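Local coordinates for TRAS1 ORF2p (Bombyx mori, PDB 1WDU), which probably nicks telomeric target DNA, being the N-terminal endonuclease domain of a protein encoded by a telomere-specific non-LTR retrotransposon, at residues 97-102 with 137-142; 108-113 with 117-122; 24-29 with 152-157; 208-213 with 221-226. The protein carries 1 engineered substitution. All coordinates share one frame; numbering follows the deposited sequence.

Contact 1: residues 97-102 with 137-142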
loop_
_atom_site.group_PDB
_atom_site.type_symbol
_atom_site.label_atom_id
_atom_site.label_comp_id
_atom_site.label_asym_id
_atom_site.label_seq_id
_atom_site.Cartn_x
_atom_site.Cartn_y
_atom_site.Cartn_z
ATOM N N TYR A 97 7.014 -9.794 -10.052
ATOM C CA TYR A 97 5.964 -10.434 -10.831
ATOM C C TYR A 97 5.502 -9.503 -11.950
ATOM O O TYR A 97 4.444 -8.881 -11.863
ATOM C CB TYR A 97 4.793 -10.813 -9.933
ATOM C CG TYR A 97 5.176 -11.802 -8.860
ATOM C CD1 TYR A 97 5.420 -11.382 -7.551
ATOM C CD2 TYR A 97 5.322 -13.164 -9.160
ATOM C CE1 TYR A 97 5.796 -12.295 -6.560
ATOM C CE2 TYR A 97 5.702 -14.079 -8.184
ATOM C CZ TYR A 97 5.933 -13.641 -6.887
ATOM O OH TYR A 97 6.271 -14.554 -5.910
ATOM N N PRO A 98 6.303 -9.397 -13.019
ATOM C CA PRO A 98 5.991 -8.540 -14.169
ATOM C C PRO A 98 4.583 -8.788 -14.718
ATOM O O PRO A 98 3.908 -7.861 -15.143
ATOM C CB PRO A 98 7.076 -8.909 -15.184
ATOM C CG PRO A 98 8.231 -9.323 -14.320
ATOM C CD PRO A 98 7.562 -10.136 -13.238
ATOM N N GLN A 99 4.147 -10.041 -14.703
ATOM C CA GLN A 99 2.823 -10.392 -15.209
ATOM C C GLN A 99 1.682 -9.778 -14.403
ATOM O O GLN A 99 0.596 -9.546 -14.937
ATOM C CB GLN A 99 2.642 -11.919 -15.229
ATOM C CG GLN A 99 3.519 -12.635 -16.231
ATOM C CD GLN A 99 3.249 -12.191 -17.661
ATOM O OE1 GLN A 99 2.163 -12.422 -18.206
ATOM N NE2 GLN A 99 4.236 -11.543 -18.275
ATOM N N LEU A 100 1.920 -9.520 -13.122
ATOM C CA LEU A 100 0.873 -8.974 -12.270
ATOM C C LEU A 100 0.905 -7.465 -12.146
ATOM O O LEU A 100 -0.098 -6.845 -11.795
ATOM C CB LEU A 100 0.962 -9.596 -10.881
ATOM C CG LEU A 100 0.870 -11.119 -10.869
ATOM C CD1 LEU A 100 1.130 -11.641 -9.464
ATOM C CD2 LEU A 100 -0.501 -11.547 -11.376
ATOM N N THR A 101 2.054 -6.875 -12.437
ATOM C CA THR A 101 2.211 -5.437 -12.328
ATOM C C THR A 101 1.616 -4.714 -13.525
ATOM O O THR A 101 1.772 -5.144 -14.669
ATOM C CB THR A 101 3.700 -5.063 -12.187
ATOM O OG1 THR A 101 4.383 -5.353 -13.413
ATOM C CG2 THR A 101 4.334 -5.862 -11.056
ATOM N N THR A 102 0.929 -3.610 -13.246
ATOM C CA THR A 102 0.289 -2.804 -14.280
ATOM C C THR A 102 0.626 -1.333 -14.073
ATOM O O THR A 102 1.582 -0.988 -13.373
ATOM C CB THR A 102 -1.241 -2.940 -14.219
ATOM O OG1 THR A 102 -1.724 -2.308 -13.020
ATOM C CG2 THR A 102 -1.649 -4.415 -14.222
ATOM N N ILE A 137 -7.232 -6.834 -8.824
ATOM C CA ILE A 137 -7.090 -7.357 -7.467
ATOM C C ILE A 137 -7.399 -8.843 -7.500
ATOM O O ILE A 137 -6.682 -9.642 -6.906
ATOM C CB ILE A 137 -8.048 -6.657 -6.458
ATOM C CG1 ILE A 137 -7.709 -5.164 -6.372
ATOM C CG2 ILE A 137 -7.958 -7.326 -5.073
ATOM C CD1 ILE A 137 -6.259 -4.879 -6.072
ATOM N N LYS A 138 -8.467 -9.206 -8.206
ATOM C CA LYS A 138 -8.864 -10.606 -8.333
ATOM C C LYS A 138 -7.749 -11.413 -8.994
ATOM O O LYS A 138 -7.340 -12.449 -8.481
ATOM C CB LYS A 138 -10.147 -10.725 -9.165
ATOM C CG LYS A 138 -11.354 -10.026 -8.547
ATOM C CD LYS A 138 -12.662 -10.411 -9.241
ATOM C CE LYS A 138 -13.869 -9.810 -8.513
ATOM N NZ LYS A 138 -15.185 -10.169 -9.132
ATOM N N ARG A 139 -7.262 -10.920 -10.129
ATOM C CA ARG A 139 -6.194 -11.579 -10.872
ATOM C C ARG A 139 -4.990 -11.860 -9.977
ATOM O O ARG A 139 -4.406 -12.949 -10.037
ATOM C CB ARG A 139 -5.777 -10.710 -12.063
ATOM C CG ARG A 139 -4.719 -11.328 -12.975
ATOM C CD ARG A 139 -4.801 -10.724 -14.377
ATOM N NE ARG A 139 -3.853 -11.327 -15.311
ATOM C CZ ARG A 139 -2.573 -10.978 -15.418
ATOM N NH1 ARG A 139 -2.074 -10.018 -14.648
ATOM N NH2 ARG A 139 -1.788 -11.591 -16.298
ATOM N N VAL A 140 -4.626 -10.886 -9.143
ATOM C CA VAL A 140 -3.490 -11.053 -8.234
ATOM C C VAL A 140 -3.804 -12.125 -7.198
ATOM O O VAL A 140 -2.976 -12.977 -6.911
ATOM C CB VAL A 140 -3.139 -9.724 -7.488
ATOM C CG1 VAL A 140 -2.115 -9.990 -6.405
ATOM C CG2 VAL A 140 -2.590 -8.696 -8.467
ATOM N N GLU A 141 -5.014 -12.085 -6.650
ATOM C CA GLU A 141 -5.430 -13.040 -5.630
ATOM C C GLU A 141 -5.457 -14.502 -6.110
ATOM O O GLU A 141 -4.929 -15.389 -5.435
ATOM C CB GLU A 141 -6.806 -12.629 -5.091
ATOM C CG GLU A 141 -7.080 -13.012 -3.635
ATOM C CD GLU A 141 -7.546 -14.445 -3.467
ATOM O OE1 GLU A 141 -7.751 -14.869 -2.308
ATOM O OE2 GLU A 141 -7.715 -15.146 -4.489
ATOM N N ARG A 142 -6.053 -14.757 -7.273
ATOM C CA ARG A 142 -6.141 -16.129 -7.775
ATOM C C ARG A 142 -4.822 -16.659 -8.327
ATOM O O ARG A 142 -4.421 -17.777 -8.029
ATOM C CB ARG A 142 -7.227 -16.248 -8.857
ATOM C CG ARG A 142 -6.850 -15.686 -10.222
ATOM C CD ARG A 142 -7.886 -16.065 -11.276
ATOM N NE ARG A 142 -7.262 -16.468 -12.537
ATOM C CZ ARG A 142 -6.629 -15.646 -13.369
ATOM N NH1 ARG A 142 -6.533 -14.355 -13.090
ATOM N NH2 ARG A 142 -6.069 -16.122 -14.476
#
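The backbone carbonyl Q99 O is gripped by both terminal nitrogens of R139, a pairing that ties the loop after strand 93-96 to helix 131-142, one of the outer helices of the four-layered alpha/beta sandwich. R139 NH1 makes the main bond, 2.7 Å from Q99 O and nearly straight at 172°. R139 NH2 adds a weak second one, 3.4 Å from Q99 O and well bent. The oxygen lies in the guanidinium plane, at its edge, while the donor sits tilted out of the carbonyl plane. R139 can span the gap because CG stands anti to the backbone N (chi1 -176°) and the chain then runs extended to NE. A lysine in its place would probably lose the two-nitrogen grip and leave Q99 O held by one less directional bond at most. Beside this polar link the contact turns apolar: L100 and V140 are buried, and both also touch V107 of strand 105-111. Within the loop, Y97 O accepts from L100 N and T101 N, so the turn closes on itself just where Q99 presents its carbonyl. L100 CD2 lies 3.9 Å from R139 NH1, and L100 CB comes within 4.4 Å of V140 CG2.

Contact 2: residues 108-113 with 117-122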
loop_
_atom_site.group_PDB
_atom_site.type_symbol
_atom_site.label_atom_id
_atom_site.label_comp_id
_atom_site.label_asym_id
_atom_site.label_seq_id
_atom_site.Cartn_x
_atom_site.Cartn_y
_atom_site.Cartn_z
ATOM N N VAL A 108 5.059 -7.434 -5.535
ATOM C CA VAL A 108 6.388 -7.920 -5.212
ATOM C C VAL A 108 6.367 -8.864 -4.026
ATOM O O VAL A 108 5.726 -8.576 -3.014
ATOM C CB VAL A 108 7.327 -6.733 -4.902
ATOM C CG1 VAL A 108 8.354 -7.125 -3.867
ATOM C CG2 VAL A 108 8.003 -6.272 -6.184
ATOM N N GLY A 109 7.069 -9.989 -4.157
ATOM C CA GLY A 109 7.145 -10.940 -3.065
ATOM C C GLY A 109 8.409 -10.721 -2.243
ATOM O O GLY A 109 9.431 -10.284 -2.776
ATOM N N ILE A 110 8.324 -10.975 -0.938
ATOM C CA ILE A 110 9.469 -10.867 -0.034
ATOM C C ILE A 110 9.548 -12.214 0.672
ATOM O O ILE A 110 8.522 -12.825 0.995
ATOM C CB ILE A 110 9.321 -9.747 1.032
ATOM C CG1 ILE A 110 7.988 -9.882 1.771
ATOM C CG2 ILE A 110 9.476 -8.369 0.379
ATOM C CD1 ILE A 110 7.796 -8.813 2.836
ATOM N N ARG A 111 10.762 -12.679 0.922
ATOM C CA ARG A 111 10.939 -13.982 1.535
ATOM C C ARG A 111 12.017 -14.006 2.609
ATOM O O ARG A 111 13.041 -13.338 2.489
ATOM C CB ARG A 111 11.271 -14.987 0.425
ATOM C CG ARG A 111 11.621 -16.385 0.879
ATOM C CD ARG A 111 12.263 -17.143 -0.275
ATOM N NE ARG A 111 12.881 -18.399 0.146
ATOM C CZ ARG A 111 12.206 -19.492 0.492
ATOM N NH1 ARG A 111 10.877 -19.493 0.465
ATOM N NH2 ARG A 111 12.861 -20.587 0.866
ATOM N N THR A 112 11.753 -14.771 3.664
ATOM C CA THR A 112 12.679 -14.969 4.782
ATOM C C THR A 112 12.461 -16.412 5.245
ATOM O O THR A 112 11.557 -17.091 4.750
ATOM C CB THR A 112 12.385 -14.024 5.978
ATOM O OG1 THR A 112 11.083 -14.299 6.508
ATOM C CG2 THR A 112 12.457 -12.571 5.547
ATOM N N ARG A 113 13.283 -16.885 6.181
ATOM C CA ARG A 113 13.137 -18.253 6.694
ATOM C C ARG A 113 11.727 -18.435 7.247
ATOM O O ARG A 113 11.095 -19.477 7.059
ATOM C CB ARG A 113 14.138 -18.531 7.827
ATOM C CG ARG A 113 15.450 -19.208 7.424
ATOM C CD ARG A 113 16.490 -18.214 6.930
ATOM N NE ARG A 113 17.849 -18.644 7.264
ATOM C CZ ARG A 113 18.943 -17.921 7.032
ATOM N NH1 ARG A 113 18.842 -16.728 6.457
ATOM N NH2 ARG A 113 20.136 -18.383 7.391
ATOM N N ILE A 117 5.914 -13.520 1.637
ATOM C CA ILE A 117 4.745 -12.663 1.496
ATOM C C ILE A 117 4.673 -11.881 0.183
ATOM O O ILE A 117 5.643 -11.249 -0.234
ATOM C CB ILE A 117 4.686 -11.666 2.683
ATOM C CG1 ILE A 117 4.585 -12.444 3.996
ATOM C CG2 ILE A 117 3.508 -10.710 2.525
ATOM C CD1 ILE A 117 4.526 -11.578 5.223
ATOM N N THR A 118 3.513 -11.936 -0.466
ATOM C CA THR A 118 3.295 -11.207 -1.706
ATOM C C THR A 118 2.750 -9.834 -1.297
ATOM O O THR A 118 1.715 -9.734 -0.632
ATOM C CB THR A 118 2.267 -11.928 -2.600
ATOM O OG1 THR A 118 2.718 -13.262 -2.861
ATOM C CG2 THR A 118 2.092 -11.192 -3.931
ATOM N N LEU A 119 3.462 -8.781 -1.680
ATOM C CA LEU A 119 3.073 -7.414 -1.337
ATOM C C LEU A 119 2.558 -6.659 -2.543
ATOM O O LEU A 119 3.017 -6.860 -3.658
ATOM C CB LEU A 119 4.268 -6.632 -0.791
ATOM C CG LEU A 119 4.915 -7.047 0.520
ATOM C CD1 LEU A 119 6.244 -6.321 0.659
ATOM C CD2 LEU A 119 3.976 -6.723 1.680
ATOM N N VAL A 120 1.603 -5.774 -2.325
ATOM C CA VAL A 120 1.125 -5.006 -3.449
ATOM C C VAL A 120 0.825 -3.570 -3.070
ATOM O O VAL A 120 0.250 -3.298 -2.019
ATOM C CB VAL A 120 -0.107 -5.693 -4.123
ATOM C CG1 VAL A 120 -0.848 -6.507 -3.119
ATOM C CG2 VAL A 120 -1.013 -4.649 -4.779
ATOM N N SER A 121 1.283 -2.653 -3.916
ATOM C CA SER A 121 1.044 -1.235 -3.719
ATOM C C SER A 121 0.158 -0.851 -4.897
ATOM O O SER A 121 0.465 -1.175 -6.042
ATOM C CB SER A 121 2.353 -0.435 -3.748
ATOM O OG SER A 121 2.104 0.949 -3.523
ATOM N N TYR A 122 -0.940 -0.163 -4.606
ATOM C CA TYR A 122 -1.886 0.218 -5.642
ATOM C C TYR A 122 -2.364 1.662 -5.534
ATOM O O TYR A 122 -2.270 2.297 -4.482
ATOM C CB TYR A 122 -3.107 -0.694 -5.578
ATOM C CG TYR A 122 -3.948 -0.490 -4.330
ATOM C CD1 TYR A 122 -3.771 -1.287 -3.195
ATOM C CD2 TYR A 122 -4.930 0.506 -4.287
ATOM C CE1 TYR A 122 -4.556 -1.105 -2.054
ATOM C CE2 TYR A 122 -5.714 0.704 -3.149
ATOM C CZ TYR A 122 -5.525 -0.105 -2.039
ATOM O OH TYR A 122 -6.317 0.101 -0.930
#
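I110 and I117 face each other as a hydrogen-bonded pair of the antiparallel hairpin formed by strands 105-111 and 116-123, with I110 N to I117 O and I117 N to I110 O both 2.8 Å. V108 and L119 form the second such pair; here L119 N sits just 2.6 Å from V108 O. Between them G109 faces T118 as a non-hydrogen-bonded pair, with G109 CA 4.1 Å from T118 CA. G109 CA also gives a CA-H...O contact to I117 O. On the face carrying V108, I110, I117 and L119, the close side-chain packing is among I110, I117 and L119. I110 keeps CG1 between its backbone N and carbonyl carbon (chi1 52°), a crowded position that swings the branch across to the partner strand: CG1 lies 3.9 Å from I117 CB, and CD1 is 3.7 Å from L119 CD1. Cut back to alanine, I110 would lose CG1, CG2 and CD1, which is likely to leave L119 CD1 without its apolar neighbour. Toward the hairpin's turn the packing gives way to solvent, where R111 and R113 are exposed and R111 pairs with E116 in a salt bridge. In the seven-strand sheet, strand 93-96 bonds to the outer side of 105-111, strand 149-154 runs parallel along 116-123, and V108 meets I85 of the six-strand sheet.

Contact 3: residues 24-29 with 152-157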
loop_
_atom_site.group_PDB
_atom_site.type_symbol
_atom_site.label_atom_id
_atom_site.label_comp_id
_atom_site.label_asym_id
_atom_site.label_seq_id
_atom_site.Cartn_x
_atom_site.Cartn_y
_atom_site.Cartn_z
ATOM N N GLN A 24 3.232 3.126 4.425
ATOM C CA GLN A 24 2.295 3.260 3.309
ATOM C C GLN A 24 2.041 4.752 3.120
ATOM O O GLN A 24 1.599 5.421 4.048
ATOM C CB GLN A 24 0.965 2.547 3.595
ATOM C CG GLN A 24 -0.006 2.557 2.400
ATOM C CD GLN A 24 -1.323 1.855 2.700
ATOM O OE1 GLN A 24 -1.332 0.706 3.137
ATOM N NE2 GLN A 24 -2.445 2.546 2.462
ATOM N N ALA A 25 2.311 5.277 1.927
ATOM C CA ALA A 25 2.108 6.702 1.697
ATOM C C ALA A 25 1.948 7.124 0.247
ATOM O O ALA A 25 2.618 6.607 -0.651
ATOM C CB ALA A 25 3.260 7.492 2.323
ATOM N N ASN A 26 1.046 8.077 0.046
ATOM C CA ASN A 26 0.786 8.652 -1.258
ATOM C C ASN A 26 1.541 9.974 -1.237
ATOM O O ASN A 26 1.131 10.926 -0.584
ATOM C CB ASN A 26 -0.709 8.915 -1.458
ATOM C CG ASN A 26 -1.003 9.594 -2.789
ATOM O OD1 ASN A 26 -0.119 10.215 -3.385
ATOM N ND2 ASN A 26 -2.243 9.488 -3.256
ATOM N N LEU A 27 2.654 10.009 -1.955
ATOM C CA LEU A 27 3.532 11.166 -2.038
ATOM C C LEU A 27 3.048 12.310 -2.913
ATOM O O LEU A 27 3.567 13.429 -2.822
ATOM C CB LEU A 27 4.898 10.702 -2.531
ATOM C CG LEU A 27 5.834 10.056 -1.507
ATOM C CD1 LEU A 27 5.060 9.532 -0.311
ATOM C CD2 LEU A 27 6.630 8.951 -2.198
ATOM N N GLN A 28 2.069 12.025 -3.768
ATOM C CA GLN A 28 1.507 13.021 -4.678
ATOM C C GLN A 28 2.512 13.676 -5.630
ATOM O O GLN A 28 2.340 14.825 -6.024
ATOM C CB GLN A 28 0.766 14.102 -3.887
ATOM C CG GLN A 28 -0.584 13.631 -3.362
ATOM C CD GLN A 28 -1.465 14.765 -2.868
ATOM O OE1 GLN A 28 -2.675 14.593 -2.699
ATOM N NE2 GLN A 28 -0.865 15.926 -2.622
ATOM N N ARG A 29 3.553 12.936 -6.001
ATOM C CA ARG A 29 4.576 13.437 -6.915
ATOM C C ARG A 29 5.411 14.585 -6.349
ATOM O O ARG A 29 6.090 15.284 -7.102
ATOM C CB ARG A 29 3.941 13.902 -8.232
ATOM C CG ARG A 29 3.066 12.871 -8.931
ATOM C CD ARG A 29 2.806 13.291 -10.368
ATOM N NE ARG A 29 1.755 12.502 -11.007
ATOM C CZ ARG A 29 0.467 12.575 -10.682
ATOM N NH1 ARG A 29 0.066 13.403 -9.723
ATOM N NH2 ARG A 29 -0.426 11.824 -11.318
ATOM N N GLY A 152 -1.846 -2.481 -0.139
ATOM C CA GLY A 152 -1.847 -1.162 0.459
ATOM C C GLY A 152 -1.843 -0.105 -0.625
ATOM O O GLY A 152 -1.091 -0.203 -1.603
ATOM N N GLY A 153 -2.694 0.899 -0.465
ATOM C CA GLY A 153 -2.736 1.962 -1.439
ATOM C C GLY A 153 -3.856 2.959 -1.231
ATOM O O GLY A 153 -4.515 2.981 -0.190
ATOM N N ASP A 154 -4.049 3.790 -2.250
ATOM C CA ASP A 154 -5.077 4.809 -2.261
ATOM C C ASP A 154 -6.189 4.296 -3.169
ATOM O O ASP A 154 -6.001 4.164 -4.371
ATOM C CB ASP A 154 -4.505 6.120 -2.820
ATOM C CG ASP A 154 -5.510 7.253 -2.808
ATOM O OD1 ASP A 154 -6.671 7.026 -2.408
ATOM O OD2 ASP A 154 -5.138 8.377 -3.205
ATOM N N ALA A 155 -7.343 4.004 -2.590
ATOM C CA ALA A 155 -8.473 3.507 -3.361
ATOM C C ALA A 155 -9.408 4.617 -3.820
ATOM O O ALA A 155 -10.289 4.379 -4.653
ATOM C CB ALA A 155 -9.256 2.503 -2.530
ATOM N N ASN A 156 -9.212 5.825 -3.292
ATOM C CA ASN A 156 -10.091 6.943 -3.624
ATOM C C ASN A 156 -11.528 6.422 -3.546
ATOM O O ASN A 156 -12.317 6.598 -4.471
ATOM C CB ASN A 156 -9.813 7.462 -5.040
ATOM C CG ASN A 156 -8.660 8.440 -5.089
ATOM O OD1 ASN A 156 -7.629 8.174 -5.710
ATOM N ND2 ASN A 156 -8.827 9.581 -4.434
ATOM N N ALA A 157 -11.841 5.750 -2.446
ATOM C CA ALA A 157 -13.167 5.173 -2.224
ATOM C C ALA A 157 -13.445 5.264 -0.734
ATOM O O ALA A 157 -12.550 5.061 0.092
ATOM C CB ALA A 157 -13.201 3.704 -2.680
#
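The carboxamide of Q24 lies with one face over the backbone of G152 and G153, while the flat ends of N26 and D154 meet at an angle further along. Over the Q24 amide face sits G153 N, 3.6 Å from Q24 CD; this is packing, since G153 N and Q24 NE2 are both donors. Q24 OE1 comes within 3.3 Å of G152 CA, and a side chain on G152 would run into it. The polar end of Q24 finds its strongest partner elsewhere, as OE1 is hydrogen-bonded to T210 OG1 on strand 204-212. At the second pair the amide and carboxylate planes are turned 55° apart, and N26 ND2 makes a weak hydrogen bond of 3.1 Å to D154 OD2, bent to 133°. In both residues CG is anti to the backbone N, which lets the two flat ends meet. Each is steadied by an Asx turn: N26 OD1 accepts from Q28 N at 2.9 Å, and D154 OD1 accepts from N156 N, also at 2.9 Å, the latter donor lying above the carboxylate plane. E53 and H234 touch N26, H234 and D208 touch D154, and a phosphate ion, probably from the crystallisation liquor, lies about 3 Å from the D154 side chain. Such a cluster of polar side chains, at the ends of strands 20-26 and 149-154 from two facing sheets, is consistent with the active-site pocket of DNase I-like nucleases.

Contact 4: residues 208-213 with 221-226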
loop_
_atom_site.group_PDB
_atom_site.type_symbol
_atom_site.label_atom_id
_atom_site.label_comp_id
_atom_site.label_asym_id
_atom_site.label_seq_id
_atom_site.Cartn_x
_atom_site.Cartn_y
_atom_site.Cartn_z
ATOM N N ASP A 208 -7.473 5.820 1.854
ATOM C CA ASP A 208 -6.374 4.862 1.767
ATOM C C ASP A 208 -6.739 3.586 2.533
ATOM O O ASP A 208 -7.189 3.643 3.675
ATOM C CB ASP A 208 -5.091 5.469 2.342
ATOM C CG ASP A 208 -4.651 6.715 1.593
ATOM O OD1 ASP A 208 -5.036 7.832 2.013
ATOM O OD2 ASP A 208 -3.928 6.580 0.576
ATOM N N VAL A 209 -6.547 2.433 1.907
ATOM C CA VAL A 209 -6.895 1.175 2.552
ATOM C C VAL A 209 -5.746 0.176 2.526
ATOM O O VAL A 209 -4.917 0.181 1.608
ATOM C CB VAL A 209 -8.146 0.499 1.877
ATOM C CG1 VAL A 209 -8.827 -0.439 2.864
ATOM C CG2 VAL A 209 -9.130 1.554 1.394
ATOM N N THR A 210 -5.702 -0.658 3.562
ATOM C CA THR A 210 -4.701 -1.709 3.704
ATOM C C THR A 210 -5.489 -2.965 4.053
ATOM O O THR A 210 -6.269 -2.964 5.001
ATOM C CB THR A 210 -3.718 -1.432 4.866
ATOM O OG1 THR A 210 -3.143 -0.129 4.723
ATOM C CG2 THR A 210 -2.609 -2.477 4.878
ATOM N N PHE A 211 -5.300 -4.033 3.293
ATOM C CA PHE A 211 -6.020 -5.264 3.569
ATOM C C PHE A 211 -5.165 -6.472 3.248
ATOM O O PHE A 211 -4.205 -6.378 2.481
ATOM C CB PHE A 211 -7.356 -5.286 2.802
ATOM C CG PHE A 211 -7.250 -4.907 1.347
ATOM C CD1 PHE A 211 -7.030 -5.872 0.374
ATOM C CD2 PHE A 211 -7.447 -3.594 0.943
ATOM C CE1 PHE A 211 -7.019 -5.541 -0.987
ATOM C CE2 PHE A 211 -7.435 -3.254 -0.424
ATOM C CZ PHE A 211 -7.222 -4.232 -1.380
ATOM N N CYS A 212 -5.507 -7.606 3.843
ATOM C CA CYS A 212 -4.720 -8.817 3.653
ATOM C C CYS A 212 -5.543 -10.083 3.770
ATOM O O CYS A 212 -6.671 -10.064 4.249
ATOM C CB CYS A 212 -3.630 -8.873 4.723
ATOM S SG CYS A 212 -4.320 -8.887 6.416
ATOM N N THR A 213 -4.951 -11.190 3.341
ATOM C CA THR A 213 -5.596 -12.491 3.439
ATOM C C THR A 213 -5.750 -12.787 4.934
ATOM O O THR A 213 -5.037 -12.212 5.757
ATOM C CB THR A 213 -4.726 -13.578 2.799
ATOM O OG1 THR A 213 -3.371 -13.410 3.236
ATOM C CG2 THR A 213 -4.788 -13.489 1.285
ATOM N N ASP A 221 0.579 -5.990 13.171
ATOM C CA ASP A 221 0.099 -5.188 14.290
ATOM C C ASP A 221 0.662 -3.771 14.247
ATOM O O ASP A 221 1.554 -3.471 13.452
ATOM C CB ASP A 221 0.446 -5.866 15.628
ATOM C CG ASP A 221 1.938 -5.860 15.934
ATOM O OD1 ASP A 221 2.481 -4.786 16.267
ATOM O OD2 ASP A 221 2.571 -6.936 15.849
ATOM N N GLY A 222 0.118 -2.899 15.090
ATOM C CA GLY A 222 0.589 -1.532 15.144
ATOM C C GLY A 222 0.120 -0.629 14.023
ATOM O O GLY A 222 0.695 0.442 13.818
ATOM N N TRP A 223 -0.925 -1.035 13.303
ATOM C CA TRP A 223 -1.438 -0.218 12.204
ATOM C C TRP A 223 -1.883 1.127 12.740
ATOM O O TRP A 223 -2.771 1.207 13.582
ATOM C CB TRP A 223 -2.634 -0.887 11.512
ATOM C CG TRP A 223 -2.938 -0.275 10.164
ATOM C CD1 TRP A 223 -2.547 -0.752 8.944
ATOM C CD2 TRP A 223 -3.635 0.956 9.906
ATOM N NE1 TRP A 223 -2.955 0.102 7.947
ATOM C CE2 TRP A 223 -3.624 1.158 8.507
ATOM C CE3 TRP A 223 -4.267 1.907 10.722
ATOM C CZ2 TRP A 223 -4.223 2.279 7.900
ATOM C CZ3 TRP A 223 -4.862 3.024 10.120
ATOM C CH2 TRP A 223 -4.834 3.197 8.718
ATOM N N ARG A 224 -1.269 2.188 12.242
ATOM C CA ARG A 224 -1.620 3.525 12.682
ATOM C C ARG A 224 -1.307 4.516 11.580
ATOM O O ARG A 224 -0.593 4.195 10.627
ATOM C CB ARG A 224 -0.844 3.903 13.958
ATOM C CG ARG A 224 0.652 3.655 13.877
ATOM C CD ARG A 224 1.443 4.422 14.939
ATOM N NE ARG A 224 2.881 4.165 14.828
ATOM C CZ ARG A 224 3.836 4.929 15.363
ATOM N NH1 ARG A 224 3.522 6.018 16.059
ATOM N NH2 ARG A 224 5.114 4.609 15.194
ATOM N N VAL A 225 -1.847 5.720 11.723
ATOM C CA VAL A 225 -1.639 6.784 10.756
ATOM C C VAL A 225 -0.695 7.839 11.315
ATOM O O VAL A 225 -1.002 8.484 12.316
ATOM C CB VAL A 225 -2.972 7.489 10.396
ATOM C CG1 VAL A 225 -2.710 8.639 9.434
ATOM C CG2 VAL A 225 -3.942 6.499 9.787
ATOM N N ASP A 226 0.458 8.008 10.678
ATOM C CA ASP A 226 1.402 9.029 11.111
ATOM C C ASP A 226 0.754 10.370 10.825
ATOM O O ASP A 226 0.614 10.761 9.664
ATOM C CB ASP A 226 2.706 8.936 10.328
ATOM C CG ASP A 226 3.678 7.963 10.938
ATOM O OD1 ASP A 226 3.283 6.805 11.190
ATOM O OD2 ASP A 226 4.841 8.363 11.162
#
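This is a single side-chain bridge between the two facing sheets of the sandwich: W223, on the outermost strand 220-225 of the six-strand sheet, reaches T210 on strand 204-212 of the seven-strand sheet. The backbones stay well apart, with T210 CA and W223 CA 9.2 Å from each other, so the indole spans the space. The indole N-H points at the threonine hydroxyl: W223 NE1 to T210 OG1 is 3.2 Å, a weak hydrogen bond though fairly straight at 161°. T210 OG1 stands at the edge of the ring, in its plane, and T210 CB follows 3.5 Å from the same NE1. W223 has CG anti to the backbone N (chi1 -164°), which lets the indole reach across so that NE1 meets T210 OG1. On the threonine, OG1 is anti to the carbonyl carbon (chi1 -53°), turning the hydroxyl to the indole. With the indole donating into it, this oxygen probably uses its own hydrogen for its stronger partner, Q24 OE1, so a buried hydroxyl is served from two sides. M237 and R206 pack on the W223 side chain, and N187 binds the backbone of strand 204-212 at D208 O and T210 N. Two beta sheets packed face to face form the inner layers of the four-layered alpha/beta sandwich of the DNase I-like fold; T210 and W223 add a polar link between them.

Overall arrangement
Contacts 2, 3 and 4 all reach the seven-strand sheet, in which strands 105-111, 116-123, 149-154 and 204-212 lie side by side; contacts 3 and 4 also bring in the six-strand sheet facing it. Contact 1 sits toward the outside, joining helix 131-142 to a loop, with its centre 12 Å from that of contact 2. Contact 3 spans the longest separation in sequence, and contacts 1 and 2 fall within its span; contact 4 follows in the chain. Y122 links neighbours: its OH is 2.9 Å from V209 O, a probable hydrogen bond. Contacts 3 and 4, with centres 12 Å apart, thus tie the two inner sheets together beside the probable active site.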